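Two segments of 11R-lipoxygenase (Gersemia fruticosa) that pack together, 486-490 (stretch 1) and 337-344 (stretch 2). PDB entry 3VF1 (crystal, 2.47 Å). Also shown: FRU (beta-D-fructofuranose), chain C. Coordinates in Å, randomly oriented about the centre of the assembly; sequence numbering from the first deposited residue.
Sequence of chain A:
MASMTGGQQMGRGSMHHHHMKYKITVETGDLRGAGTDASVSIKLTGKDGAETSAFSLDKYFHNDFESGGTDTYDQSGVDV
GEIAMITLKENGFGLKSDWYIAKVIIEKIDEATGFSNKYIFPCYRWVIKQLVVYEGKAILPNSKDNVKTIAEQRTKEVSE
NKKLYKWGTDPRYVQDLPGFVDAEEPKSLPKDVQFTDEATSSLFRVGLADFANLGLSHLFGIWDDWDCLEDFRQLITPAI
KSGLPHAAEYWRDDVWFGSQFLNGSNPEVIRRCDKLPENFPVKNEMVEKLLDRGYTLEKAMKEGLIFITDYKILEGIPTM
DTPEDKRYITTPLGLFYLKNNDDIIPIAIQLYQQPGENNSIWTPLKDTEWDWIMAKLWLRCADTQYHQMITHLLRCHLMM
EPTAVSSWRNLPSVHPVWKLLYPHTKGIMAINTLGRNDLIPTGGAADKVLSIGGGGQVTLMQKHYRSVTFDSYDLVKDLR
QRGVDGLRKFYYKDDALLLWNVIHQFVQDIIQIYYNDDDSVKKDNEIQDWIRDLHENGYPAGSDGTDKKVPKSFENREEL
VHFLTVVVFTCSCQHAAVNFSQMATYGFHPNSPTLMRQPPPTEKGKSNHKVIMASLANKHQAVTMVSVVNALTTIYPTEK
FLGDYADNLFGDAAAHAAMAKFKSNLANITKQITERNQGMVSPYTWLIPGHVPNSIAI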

ATOM      1  N   GLY A 486      13.360  11.589  17.081  1.00 34.47           N
ATOM      2  CA  GLY A 486      14.344  11.325  18.117  1.00 36.66           C
ATOM      3  C   GLY A 486      13.877  10.359  19.193  1.00 32.42           C
ATOM      4  O   GLY A 486      14.656   9.977  20.066  1.00 30.78           O
ATOM      5  N   LEU A 487      12.610   9.960  19.133  1.00 30.41           N
ATOM      6  CA  LEU A 487      12.037   9.068  20.138  1.00 29.88           C
ATOM      7  C   LEU A 487      12.685   7.683  20.107  1.00 27.45           C
ATOM      8  O   LEU A 487      12.671   7.003  19.086  1.00 31.11           O
ATOM      9  CB  LEU A 487      10.525   8.952  19.937  1.00 29.08           C
ATOM     10  CG  LEU A 487       9.734  10.246  20.150  1.00 27.01           C
ATOM     11  CD1 LEU A 487       8.253  10.022  19.879  1.00 23.84           C
ATOM     12  CD2 LEU A 487       9.944  10.785  21.558  1.00 29.11           C
ATOM     13  N   ARG A 488      13.236   7.273  21.247  1.00 27.38           N
ATOM     14  CA  ARG A 488      13.990   6.023  21.349  1.00 32.02           C
ATOM     15  C   ARG A 488      13.142   4.775  21.106  1.00 32.82           C
ATOM     16  O   ARG A 488      13.618   3.805  20.515  1.00 35.25           O
ATOM     17  CB  ARG A 488      14.651   5.919  22.725  1.00 33.57           C
ATOM     18  CG  ARG A 488      15.700   6.984  23.002  1.00 46.18           C
ATOM     19  CD  ARG A 488      17.018   6.661  22.320  1.00 59.09           C
ATOM     20  NE  ARG A 488      18.064   7.618  22.674  1.00 82.81           N
ATOM     21  CZ  ARG A 488      19.317   7.562  22.232  1.00 86.68           C
ATOM     22  NH1 ARG A 488      19.697   6.593  21.411  1.00 83.57           N
ATOM     23  NH2 ARG A 488      20.193   8.482  22.613  1.00 89.71           N
ATOM     24  N   LYS A 489      11.894   4.792  21.566  1.00 30.16           N
ATOM     25  CA  LYS A 489      11.037   3.610  21.479  1.00 31.21           C
ATOM     26  C   LYS A 489       9.956   3.778  20.412  1.00 29.40           C
ATOM     27  O   LYS A 489       8.859   3.236  20.530  1.00 29.08           O
ATOM     28  CB  LYS A 489      10.424   3.298  22.847  1.00 30.21           C
ATOM     29  CG  LYS A 489      11.475   3.126  23.938  1.00 32.13           C
ATOM     30  CD  LYS A 489      10.871   2.778  25.287  1.00 35.10           C
ATOM     31  CE  LYS A 489      10.611   1.287  25.416  1.00 39.93           C
ATOM     32  NZ  LYS A 489      10.231   0.910  26.805  1.00 45.92           N
ATOM     33  N   PHE A 490      10.290   4.535  19.372  1.00 29.13           N
ATOM     34  CA  PHE A 490       9.433   4.706  18.208  1.00 25.57           C
ATOM     35  C   PHE A 490       9.957   3.765  17.123  1.00 29.02           C
ATOM     36  O   PHE A 490      10.680   4.179  16.219  1.00 29.87           O
ATOM     37  CB  PHE A 490       9.490   6.161  17.743  1.00 23.67           C
ATOM     38  CG  PHE A 490       8.449   6.532  16.719  1.00 23.49           C
ATOM     39  CD1 PHE A 490       7.537   5.605  16.240  1.00 23.96           C
ATOM     40  CD2 PHE A 490       8.389   7.827  16.234  1.00 24.87           C
ATOM     41  CE1 PHE A 490       6.588   5.973  15.299  1.00 24.11           C
ATOM     42  CE2 PHE A 490       7.448   8.194  15.296  1.00 22.98           C
ATOM     43  CZ  PHE A 490       6.547   7.267  14.828  1.00 21.35           C
TER
HETATM   44  C1  FRU C   2      16.899   7.248  13.174  1.00 46.49           C
HETATM   45  C2  FRU C   2      17.708   7.707  14.379  1.00 49.46           C
HETATM   46  C3  FRU C   2      18.883   6.778  14.648  1.00 47.81           C
HETATM   47  C4  FRU C   2      18.930   6.677  16.157  1.00 53.68           C
HETATM   48  C5  FRU C   2      17.498   6.953  16.586  1.00 49.23           C
HETATM   49  C6  FRU C   2      17.477   7.719  17.903  1.00 45.97           C
HETATM   50  O1  FRU C   2      16.417   5.942  13.397  1.00 40.19           O
HETATM   51  O2  FRU C   2      18.225   8.999  14.148  1.00 53.34           O
HETATM   52  O3  FRU C   2      20.088   7.299  14.134  1.00 56.49           O
HETATM   53  O4  FRU C   2      19.377   5.417  16.600  1.00 59.81           O
HETATM   54  O5  FRU C   2      16.893   7.694  15.539  1.00 52.34           O
HETATM   55  O6  FRU C   2      16.421   7.276  18.724  1.00 43.39           O
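Stretch 2 337-344: YLKNNDDI

Two turns of one chain, at least 146 residues apart in sequence at their points of contact, meet over a small interface that buries 287 Å², both sides summed. Stretch 2 leaves a strand at Tyr337 and Leu338 and folds into a type I beta turn from Lys339 to Asp342, closed by Asp342 N to Lys339 O at 3.1 Å. Asp342, the last residue of the turn, has positive phi (82°), and Lys339 N bonds to Asp343 O at 2.7 Å, so that the chain doubles back on itself. Stretch 1 makes its own type I turn from Leu487 to Phe490, with a weak bond from Phe490 N to Leu487 O at 3.4 Å. The backbones stay well separated: the closest CA atoms, those of Arg488 and Asp342, are 6.3 Å apart.

Charge provides the direct polar link. Lys489 reaches across the gap, and its NZ donates to Asp343 OD1 at 2.8 Å in a salt bridge. The CA-to-CB bond of Asp343 points away from stretch 1, yet its m rotamer brings the carboxylate back within reach. Asn341 braces this residue from within the loop, its OD1 accepting from Asp343 N at 3.2 Å.

Water fills the space between the turns. Water 1 donates to Asp342 O at 2.8 Å and accepts from Lys489 N at 2.9 Å; water 2 donates to Asp342 OD1 at 2.7 Å and accepts from Arg488 N at 2.8 Å. Asp342 is thus tied to stretch 1 through both its backbone and its side chain.

Packing completes the contact. Leu487 CD2 lies 4.0 Å from Leu338 CD1, an apolar pair beside the waters. The aliphatic part of Lys489 passes over the loop, with CD 3.7 Å from Asp342 CB. Arg488 CG approaches Asp342 OD1 at 3.7 Å, but the end of its side chain leads away from stretch 2.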

ATOM      1  N   TYR A 337       2.989  12.462  27.470  1.00 23.59           N
ATOM      2  CA  TYR A 337       4.209  12.851  28.162  1.00 23.05           C
ATOM      3  C   TYR A 337       5.307  11.836  27.881  1.00 24.73           C
ATOM      4  O   TYR A 337       5.067  10.632  27.915  1.00 25.56           O
ATOM      5  CB  TYR A 337       3.949  12.926  29.667  1.00 26.16           C
ATOM      6  CG  TYR A 337       5.123  13.422  30.482  1.00 26.24           C
ATOM      7  CD1 TYR A 337       5.526  14.747  30.417  1.00 25.98           C
ATOM      8  CD2 TYR A 337       5.811  12.571  31.334  1.00 22.14           C
ATOM      9  CE1 TYR A 337       6.587  15.209  31.165  1.00 27.68           C
ATOM     10  CE2 TYR A 337       6.877  13.025  32.090  1.00 24.19           C
ATOM     11  CZ  TYR A 337       7.259  14.345  32.000  1.00 29.96           C
ATOM     12  OH  TYR A 337       8.315  14.810  32.748  1.00 32.15           O
ATOM     13  N   LEU A 338       6.508  12.326  27.597  1.00 25.25           N
ATOM     14  CA  LEU A 338       7.653  11.453  27.371  1.00 27.87           C
ATOM     15  C   LEU A 338       8.340  11.149  28.696  1.00 27.52           C
ATOM     16  O   LEU A 338       9.066  11.979  29.235  1.00 28.23           O
ATOM     17  CB  LEU A 338       8.643  12.105  26.405  1.00 27.09           C
ATOM     18  CG  LEU A 338       9.934  11.326  26.143  1.00 28.14           C
ATOM     19  CD1 LEU A 338       9.643   9.992  25.474  1.00 30.47           C
ATOM     20  CD2 LEU A 338      10.888  12.154  25.301  1.00 29.11           C
ATOM     21  N   LYS A 339       8.099   9.952  29.218  1.00 27.87           N
ATOM     22  CA  LYS A 339       8.649   9.557  30.509  1.00 29.18           C
ATOM     23  C   LYS A 339      10.169   9.455  30.461  1.00 28.56           C
ATOM     24  O   LYS A 339      10.769   9.450  29.389  1.00 29.75           O
ATOM     25  CB  LYS A 339       8.045   8.226  30.954  1.00 28.73           C
ATOM     26  CG  LYS A 339       6.552   8.296  31.231  1.00 29.14           C
ATOM     27  CD  LYS A 339       5.958   6.916  31.479  1.00 30.96           C
ATOM     28  CE  LYS A 339       6.554   6.257  32.711  1.00 33.21           C
ATOM     29  NZ  LYS A 339       6.002   4.889  32.922  1.00 36.85           N
ATOM     30  N   ASN A 340      10.782   9.375  31.637  1.00 28.63           N
ATOM     31  CA  ASN A 340      12.234   9.334  31.745  1.00 29.45           C
ATOM     32  C   ASN A 340      12.818   8.074  31.115  1.00 31.68           C
ATOM     33  O   ASN A 340      13.977   8.060  30.699  1.00 31.80           O
ATOM     34  CB  ASN A 340      12.655   9.420  33.213  1.00 29.28           C
ATOM     35  CG  ASN A 340      14.129   9.734  33.382  1.00 31.13           C
ATOM     36  OD1 ASN A 340      14.790  10.184  32.448  1.00 32.63           O
ATOM     37  ND2 ASN A 340      14.649   9.503  34.581  1.00 30.83           N
ATOM     38  N   ASN A 341      12.011   7.019  31.043  1.00 32.84           N
ATOM     39  CA  ASN A 341      12.456   5.750  30.475  1.00 30.77           C
ATOM     40  C   ASN A 341      12.034   5.585  29.015  1.00 33.66           C
ATOM     41  O   ASN A 341      12.081   4.480  28.473  1.00 32.72           O
ATOM     42  CB  ASN A 341      11.925   4.580  31.306  1.00 30.01           C
ATOM     43  CG  ASN A 341      10.429   4.389  31.159  1.00 33.86           C
ATOM     44  OD1 ASN A 341       9.727   5.263  30.652  1.00 32.59           O
ATOM     45  ND2 ASN A 341       9.931   3.240  31.608  1.00 30.29           N
ATOM     46  N   ASP A 342      11.609   6.686  28.399  1.00 30.16           N
ATOM     47  CA  ASP A 342      11.329   6.741  26.960  1.00 30.06           C
ATOM     48  C   ASP A 342       9.954   6.198  26.557  1.00 30.75           C
ATOM     49  O   ASP A 342       9.650   6.103  25.368  1.00 29.36           O
ATOM     50  CB  ASP A 342      12.433   6.037  26.162  1.00 32.88           C
ATOM     51  CG  ASP A 342      13.771   6.747  26.270  1.00 38.54           C
ATOM     52  OD1 ASP A 342      13.816   7.968  26.006  1.00 34.69           O
ATOM     53  OD2 ASP A 342      14.772   6.088  26.628  1.00 39.26           O
ATOM     54  N   ASP A 343       9.127   5.847  27.536  1.00 31.11           N
ATOM     55  CA  ASP A 343       7.731   5.517  27.259  1.00 29.03           C
ATOM     56  C   ASP A 343       6.905   6.793  27.225  1.00 29.55           C
ATOM     57  O   ASP A 343       7.096   7.678  28.058  1.00 32.23           O
ATOM     58  CB  ASP A 343       7.163   4.590  28.334  1.00 31.73           C
ATOM     59  CG  ASP A 343       7.759   3.197  28.284  1.00 39.52           C
ATOM     60  OD1 ASP A 343       8.216   2.781  27.197  1.00 39.42           O
ATOM     61  OD2 ASP A 343       7.759   2.515  29.333  1.00 38.09           O
ATOM     62  N   ILE A 344       5.989   6.894  26.265  1.00 28.09           N
ATOM     63  CA  ILE A 344       5.042   8.001  26.262  1.00 30.06           C
ATOM     64  C   ILE A 344       3.706   7.542  26.841  1.00 27.98           C
ATOM     65  O   ILE A 344       3.238   6.440  26.554  1.00 29.35           O
ATOM     66  CB  ILE A 344       4.825   8.608  24.856  1.00 31.56           C
ATOM     67  CG1 ILE A 344       4.176   7.599  23.909  1.00 28.80           C
ATOM     68  CG2 ILE A 344       6.145   9.100  24.280  1.00 37.45           C
ATOM     69  CD1 ILE A 344       3.307   8.247  22.859  1.00 35.67           C
TER
HETATM   70  O   HOH W   1      10.430   6.957  22.827  1.00 28.76           O
HETATM   71  O   HOH W   2      12.741   8.677  23.622  1.00 29.64           O